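Local coordinates for protein putative polyketide synthase (Brevibacillus brevis, PDB 6HP2) that is the O-methyltransferase domain of a trans-AT polyketide synthase multienzyme, binds S-adenosyl-L-homocysteine and probably takes part in synthesis of the antibiotic bacillaene, at residues 80-85 / 314-319. Numbering follows the deposited sequence.
Sequences QVEMRQ and RPYPEA. With SAH (S-adenosyl-L-homocysteine), chain B.
In this Rossmann-like methyltransferase domain, Tyr316, in the first turn of helix 316-326, reaches across to Glu82 and Met83 of helix 70-88. Pro315 sits at the N-cap of the tyrosine's helix. The Tyr316 ring is sent over by a first torsion that sets CG anti to the backbone N (chi1 178°). Its OH donates a hydrogen bond of 2.8 Å to Glu82 OE2. The carboxylate oxygen lies at the ring edge, in the ring plane, and is met on its anti side. The carboxylate and ring planes are turned 40° apart. Glu82 has an extended chain, and its CG also lies 3.3 Å from Tyr316 OH. On the Met83 side the hydroxyl also rests against the helix backbone, with Met83 CA 3.3 Å from Tyr316 OH. The side chains of Met83 and Tyr316 meet only loosely, Met83 CG being 4.5 Å from Tyr316 CE1. Both also touch Leu288 of strand 284-293, so the two helices share a patch of the central sheet. One residue on, Arg84 points away from this contact and belongs to the S-adenosyl-L-homocysteine pocket; its NE forms a salt bridge with Asp109. The phenol thus brings one polar bond into a largely buried junction, in which Glu82 itself is partly exposed. Accepting this bond would be expected to stabilise the charged form of Glu82.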
loop_
_atom_site.group_PDB
_atom_site.type_symbol
_atom_site.label_atom_id
_atom_site.label_comp_id
_atom_site.label_asym_id
_atom_site.label_seq_id
_atom_site.Cartn_x
_atom_site.Cartn_y
_atom_site.Cartn_z
ATOM N N GLN A 80 -9.225 6.665 -1.625
ATOM C CA GLN A 80 -8.491 5.392 -1.641
ATOM C C GLN A 80 -8.281 4.903 -3.058
ATOM O O GLN A 80 -7.203 4.397 -3.396
ATOM C CB GLN A 80 -9.261 4.347 -0.827
ATOM C CG GLN A 80 -9.217 4.689 0.664
ATOM C CD GLN A 80 -10.002 3.758 1.479
ATOM O OE1 GLN A 80 -11.156 3.484 1.157
ATOM N NE2 GLN A 80 -9.394 3.233 2.536
ATOM N N VAL A 81 -9.306 5.035 -3.897
ATOM C CA VAL A 81 -9.147 4.682 -5.290
ATOM C C VAL A 81 -8.143 5.627 -5.964
ATOM O O VAL A 81 -7.324 5.206 -6.772
ATOM C CB VAL A 81 -10.511 4.719 -5.986
ATOM C CG1 VAL A 81 -10.315 4.641 -7.487
ATOM C CG2 VAL A 81 -11.435 3.539 -5.451
ATOM N N GLU A 82 -8.271 6.919 -5.721
ATOM C CA GLU A 82 -7.405 7.882 -6.401
ATOM C C GLU A 82 -5.940 7.558 -6.129
ATOM O O GLU A 82 -5.104 7.563 -7.035
ATOM C CB GLU A 82 -7.736 9.285 -5.915
ATOM C CG GLU A 82 -6.760 10.379 -6.477
ATOM C CD GLU A 82 -6.872 11.672 -5.675
ATOM O OE1 GLU A 82 -7.768 12.456 -6.029
ATOM O OE2 GLU A 82 -6.097 11.871 -4.678
ATOM N N MET A 83 -5.607 7.305 -4.869
ATOM C CA MET A 83 -4.222 7.001 -4.511
ATOM C C MET A 83 -3.706 5.766 -5.230
ATOM O O MET A 83 -2.573 5.735 -5.713
ATOM C CB MET A 83 -4.096 6.798 -3.016
ATOM C CG MET A 83 -2.666 6.490 -2.577
ATOM S SD MET A 83 -2.472 6.540 -0.748
ATOM C CE MET A 83 -3.509 5.226 -0.180
ATOM N N ARG A 84 -4.498 4.715 -5.264
ATOM C CA ARG A 84 -4.116 3.517 -6.020
ATOM C C ARG A 84 -3.967 3.810 -7.506
ATOM O O ARG A 84 -3.090 3.245 -8.162
ATOM C CB ARG A 84 -5.157 2.427 -5.767
ATOM C CG ARG A 84 -5.001 1.797 -4.402
ATOM C CD ARG A 84 -6.198 0.862 -4.105
ATOM N NE ARG A 84 -5.883 -0.058 -3.011
ATOM C CZ ARG A 84 -5.871 0.290 -1.723
ATOM N NH1 ARG A 84 -6.112 1.566 -1.349
ATOM N NH2 ARG A 84 -5.590 -0.629 -0.831
ATOM N N GLN A 85 -4.798 4.704 -8.057
ATOM C CA GLN A 85 -4.637 5.053 -9.459
ATOM C C GLN A 85 -3.274 5.683 -9.701
ATOM O O GLN A 85 -2.620 5.412 -10.721
ATOM C CB GLN A 85 -5.726 6.022 -9.948
ATOM C CG GLN A 85 -7.143 5.385 -9.989
ATOM C CD GLN A 85 -8.198 6.385 -10.335
ATOM O OE1 GLN A 85 -8.033 7.569 -10.058
ATOM N NE2 GLN A 85 -9.293 5.934 -10.943
ATOM N N ARG A 314 8.818 12.859 -5.180
ATOM C CA ARG A 314 7.870 13.676 -5.922
ATOM C C ARG A 314 6.698 13.974 -5.018
ATOM O O ARG A 314 6.165 13.050 -4.420
ATOM C CB ARG A 314 7.373 12.961 -7.186
ATOM C CG ARG A 314 8.516 12.566 -8.134
ATOM C CD ARG A 314 8.001 12.012 -9.443
ATOM N NE ARG A 314 7.190 12.991 -10.160
ATOM C CZ ARG A 314 6.654 12.778 -11.357
ATOM N NH1 ARG A 314 6.849 11.626 -11.985
ATOM N NH2 ARG A 314 5.930 13.723 -11.927
ATOM N N PRO A 315 6.248 15.221 -4.941
ATOM C CA PRO A 315 4.983 15.505 -4.223
ATOM C C PRO A 315 3.785 14.841 -4.884
ATOM O O PRO A 315 3.610 14.864 -6.113
ATOM C CB PRO A 315 4.850 17.043 -4.248
ATOM C CG PRO A 315 6.284 17.550 -4.581
ATOM C CD PRO A 315 6.933 16.451 -5.435
ATOM N N TYR A 316 2.907 14.207 -4.106
ATOM C CA TYR A 316 1.723 13.535 -4.665
ATOM C C TYR A 316 0.839 14.430 -5.551
ATOM O O TYR A 316 0.308 13.964 -6.558
ATOM C CB TYR A 316 0.929 12.892 -3.517
ATOM C CG TYR A 316 -0.353 12.199 -3.900
ATOM C CD1 TYR A 316 -0.340 10.902 -4.387
ATOM C CD2 TYR A 316 -1.580 12.822 -3.727
ATOM C CE1 TYR A 316 -1.511 10.253 -4.720
ATOM C CE2 TYR A 316 -2.758 12.181 -4.057
ATOM C CZ TYR A 316 -2.715 10.896 -4.551
ATOM O OH TYR A 316 -3.876 10.243 -4.884
ATOM N N PRO A 317 0.665 15.728 -5.138
ATOM C CA PRO A 317 -0.148 16.544 -6.044
ATOM C C PRO A 317 0.449 16.656 -7.425
ATOM O O PRO A 317 -0.308 16.737 -8.403
ATOM C CB PRO A 317 -0.189 17.914 -5.375
ATOM C CG PRO A 317 0.046 17.575 -3.864
ATOM C CD PRO A 317 1.055 16.472 -3.920
ATOM N N GLU A 318 1.784 16.618 -7.523
ATOM C CA GLU A 318 2.436 16.726 -8.830
ATOM C C GLU A 318 2.225 15.452 -9.619
ATOM O O GLU A 318 1.908 15.509 -10.812
ATOM C CB GLU A 318 3.933 17.022 -8.682
ATOM C CG GLU A 318 4.708 17.033 -9.997
ATOM C CD GLU A 318 6.231 17.059 -9.797
ATOM O OE1 GLU A 318 6.712 17.742 -8.859
ATOM O OE2 GLU A 318 6.938 16.382 -10.570
ATOM N N ALA A 319 2.397 14.293 -8.965
ATOM C CA ALA A 319 2.132 13.007 -9.605
ATOM C C ALA A 319 0.660 12.837 -9.978
ATOM O O ALA A 319 0.336 12.268 -11.039
ATOM C CB ALA A 319 2.574 11.877 -8.682
HETATM N N SAH B . -3.219 -4.208 0.943
HETATM C CA SAH B . -4.535 -4.294 1.569
HETATM C CB SAH B . -4.442 -4.574 3.063
HETATM C CG SAH B . -3.462 -3.711 3.838
HETATM S SD SAH B . -3.607 -4.008 5.625
HETATM C C SAH B . -5.261 -3.000 1.293
HETATM O O SAH B . -6.412 -2.834 1.695
HETATM O OXT SAH B . -4.697 -2.121 0.650
HETATM C "C5'" SAH B . -2.110 -5.002 5.825
HETATM C "C4'" SAH B . -2.238 -6.380 5.180
HETATM O "O4'" SAH B . -0.954 -7.039 5.257
HETATM C "C3'" SAH B . -3.193 -7.313 5.996
HETATM O "O3'" SAH B . -3.964 -8.004 5.000
HETATM C "C2'" SAH B . -2.292 -8.283 6.757
HETATM O "O2'" SAH B . -2.841 -9.545 6.996
HETATM C "C1'" SAH B . -1.093 -8.351 5.786
HETATM N N9 SAH B . 0.172 -8.808 6.356
HETATM C C8 SAH B . 0.869 -8.281 7.406
HETATM N N7 SAH B . 1.935 -9.066 7.593
HETATM C C5 SAH B . 1.950 -10.033 6.646
HETATM C C6 SAH B . 2.797 -11.099 6.366
HETATM N N6 SAH B . 3.924 -11.353 7.029
HETATM N N1 SAH B . 2.519 -11.900 5.297
HETATM C C2 SAH B . 1.362 -11.731 4.560
HETATM N N3 SAH B . 0.517 -10.695 4.868
HETATM C C4 SAH B . 0.787 -9.901 5.911
#